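Local structure of nitrate regulatory protein (Klebsiella oxytoca, 4AKK) at residues Trp126-Ala131 with Leu167-Gln172. The protein responds to nitrate and nitrite by binding a terminator site in the nasF operon leader RNA, so that transcription continues into the nasFEDCBA operon. Numbering follows the deposited sequence.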
loop_
_atom_site.group_PDB
_atom_site.type_symbol
_atom_site.label_atom_id
_atom_site.label_comp_id
_atom_site.label_asym_id
_atom_site.label_seq_id
_atom_site.Cartn_x
_atom_site.Cartn_y
_atom_site.Cartn_z
ATOM N N TRP A 126 -14.245 15.275 1.085
ATOM C CA TRP A 126 -12.996 16.018 1.272
ATOM C C TRP A 126 -12.198 16.130 -0.037
ATOM O O TRP A 126 -11.671 17.192 -0.361
ATOM C CB TRP A 126 -12.137 15.387 2.370
ATOM C CG TRP A 126 -12.444 15.885 3.754
ATOM C CD1 TRP A 126 -13.444 15.454 4.581
ATOM C CD2 TRP A 126 -11.733 16.897 4.482
ATOM N NE1 TRP A 126 -13.402 16.136 5.775
ATOM C CE2 TRP A 126 -12.361 17.027 5.740
ATOM C CE3 TRP A 126 -10.627 17.704 4.194
ATOM C CZ2 TRP A 126 -11.918 17.934 6.712
ATOM C CZ3 TRP A 126 -10.187 18.603 5.163
ATOM C CH2 TRP A 126 -10.835 18.708 6.404
ATOM N N ARG A 127 -12.114 15.033 -0.785
ATOM C CA ARG A 127 -11.378 15.041 -2.045
ATOM C C ARG A 127 -12.012 16.030 -3.010
ATOM O O ARG A 127 -11.329 16.833 -3.645
ATOM C CB ARG A 127 -11.366 13.649 -2.681
ATOM C CG ARG A 127 -10.522 12.624 -1.946
ATOM C CD ARG A 127 -9.029 12.941 -2.006
ATOM N NE ARG A 127 -8.239 11.862 -1.409
ATOM C CZ ARG A 127 -6.931 11.924 -1.170
ATOM N NH1 ARG A 127 -6.243 13.019 -1.474
ATOM N NH2 ARG A 127 -6.308 10.891 -0.613
ATOM N N ILE A 128 -13.336 15.960 -3.115
ATOM C CA ILE A 128 -14.088 16.845 -3.991
ATOM C C ILE A 128 -13.954 18.314 -3.563
ATOM O O ILE A 128 -13.744 19.189 -4.398
ATOM C CB ILE A 128 -15.569 16.408 -4.061
ATOM C CG1 ILE A 128 -15.679 15.061 -4.789
ATOM C CG2 ILE A 128 -16.418 17.463 -4.770
ATOM C CD1 ILE A 128 -16.978 14.337 -4.548
ATOM N N ALA A 129 -14.063 18.587 -2.266
ATOM C CA ALA A 129 -13.901 19.961 -1.782
ATOM C C ALA A 129 -12.536 20.511 -2.172
ATOM O O ALA A 129 -12.420 21.643 -2.618
ATOM C CB ALA A 129 -14.099 20.046 -0.264
ATOM N N CYS A 130 -11.506 19.693 -1.999
ATOM C CA CYS A 130 -10.138 20.095 -2.320
ATOM C C CYS A 130 -10.011 20.462 -3.796
ATOM O O CYS A 130 -9.523 21.540 -4.137
ATOM C CB CYS A 130 -9.182 18.953 -1.978
ATOM S SG CYS A 130 -7.446 19.401 -1.800
ATOM N N ALA A 131 -10.457 19.561 -4.669
ATOM C CA ALA A 131 -10.422 19.792 -6.116
ATOM C C ALA A 131 -11.233 21.025 -6.524
ATOM O O ALA A 131 -10.776 21.847 -7.312
ATOM C CB ALA A 131 -10.909 18.548 -6.867
ATOM N N LEU A 167 -7.588 14.253 -10.097
ATOM C CA LEU A 167 -7.229 12.845 -10.199
ATOM C C LEU A 167 -7.389 12.083 -8.887
ATOM O O LEU A 167 -7.773 10.917 -8.900
ATOM C CB LEU A 167 -5.787 12.694 -10.698
ATOM C CG LEU A 167 -5.540 13.035 -12.165
ATOM C CD1 LEU A 167 -4.088 12.766 -12.539
ATOM C CD2 LEU A 167 -6.475 12.250 -13.067
ATOM N N ASN A 168 -7.095 12.742 -7.766
ATOM C CA ASN A 168 -7.220 12.128 -6.448
ATOM C C ASN A 168 -8.665 11.797 -6.099
ATOM O O ASN A 168 -8.924 11.044 -5.164
ATOM C CB ASN A 168 -6.621 13.019 -5.337
ATOM C CG ASN A 168 -5.103 13.134 -5.412
ATOM O OD1 ASN A 168 -4.441 12.357 -6.094
ATOM N ND2 ASN A 168 -4.548 14.120 -4.706
ATOM N N ILE A 169 -9.617 12.359 -6.831
ATOM C CA ILE A 169 -11.000 11.977 -6.585
ATOM C C ILE A 169 -11.234 10.522 -6.998
ATOM O O ILE A 169 -11.978 9.804 -6.347
ATOM C CB ILE A 169 -11.998 12.867 -7.333
ATOM C CG1 ILE A 169 -11.919 14.315 -6.834
ATOM C CG2 ILE A 169 -13.412 12.290 -7.190
ATOM C CD1 ILE A 169 -12.721 15.295 -7.676
ATOM N N VAL A 170 -10.577 10.095 -8.071
ATOM C CA VAL A 170 -10.883 8.807 -8.707
ATOM C C VAL A 170 -10.720 7.561 -7.827
ATOM O O VAL A 170 -11.652 6.764 -7.719
ATOM C CB VAL A 170 -10.106 8.621 -10.025
ATOM C CG1 VAL A 170 -10.413 7.260 -10.633
ATOM C CG2 VAL A 170 -10.460 9.729 -11.005
ATOM N N PRO A 171 -9.542 7.382 -7.207
ATOM C CA PRO A 171 -9.344 6.227 -6.324
ATOM C C PRO A 171 -10.316 6.249 -5.150
ATOM O O PRO A 171 -10.731 5.206 -4.648
ATOM C CB PRO A 171 -7.909 6.414 -5.805
ATOM C CG PRO A 171 -7.264 7.382 -6.759
ATOM C CD PRO A 171 -8.367 8.272 -7.227
ATOM N N GLN A 172 -10.670 7.443 -4.704
ATOM C CA GLN A 172 -11.608 7.575 -3.602
ATOM C C GLN A 172 -12.982 7.078 -4.030
ATOM O O GLN A 172 -13.763 6.597 -3.215
ATOM C CB GLN A 172 -11.713 9.033 -3.160
ATOM C CG GLN A 172 -12.264 9.169 -1.764
ATOM C CD GLN A 172 -11.285 8.660 -0.749
ATOM O OE1 GLN A 172 -10.112 9.039 -0.768
ATOM N NE2 GLN A 172 -11.748 7.787 0.144
HETATM O O HOH W 1 -6.687 15.629 -2.932
#
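Arg127 runs its side chain between Asn168, just before the short helix 169-173, and Gln172 within it. Its chain bends at chi2 (-67°), which carries CD to 3.7 Å from the backbone O of Asn168; CG rests on CG of Gln172. At the guanidinium edge, near its plane, NE of Arg127 gives a nearly straight but weak hydrogen bond to OE1 of Gln172, 3.4 Å long at 172°. The Gln172 amide is nearly coplanar with the guanidinium, and its NE2 bonds to Asp175. NH1 of Arg127 donates in plane to a water 3.0 Å away, which also accepts from ND2 of Asn168, so one water joins two donors; OD1 of Asn168 takes a hydrogen bond from Gln351. Beside these polar groups Ile169 reaches across with its ethyl branch: CG1 lies by the carbonyl of Arg127, and CD1 sits 3.8 Å from CB of Ala131 and 4.1 Å from CG1 of Ile128. The contact thus joins helix 122-134 to the short helix 169-173, which follows helix 152-167, within the all-helical nitrate-sensing NIT region. Ile66 of helix 56-85 packs on Ile169, helix 180-212 backs Leu167, Val170 and Pro171, and Leu335 and Trp41 of the second subunit pack on Arg127 and Ile128.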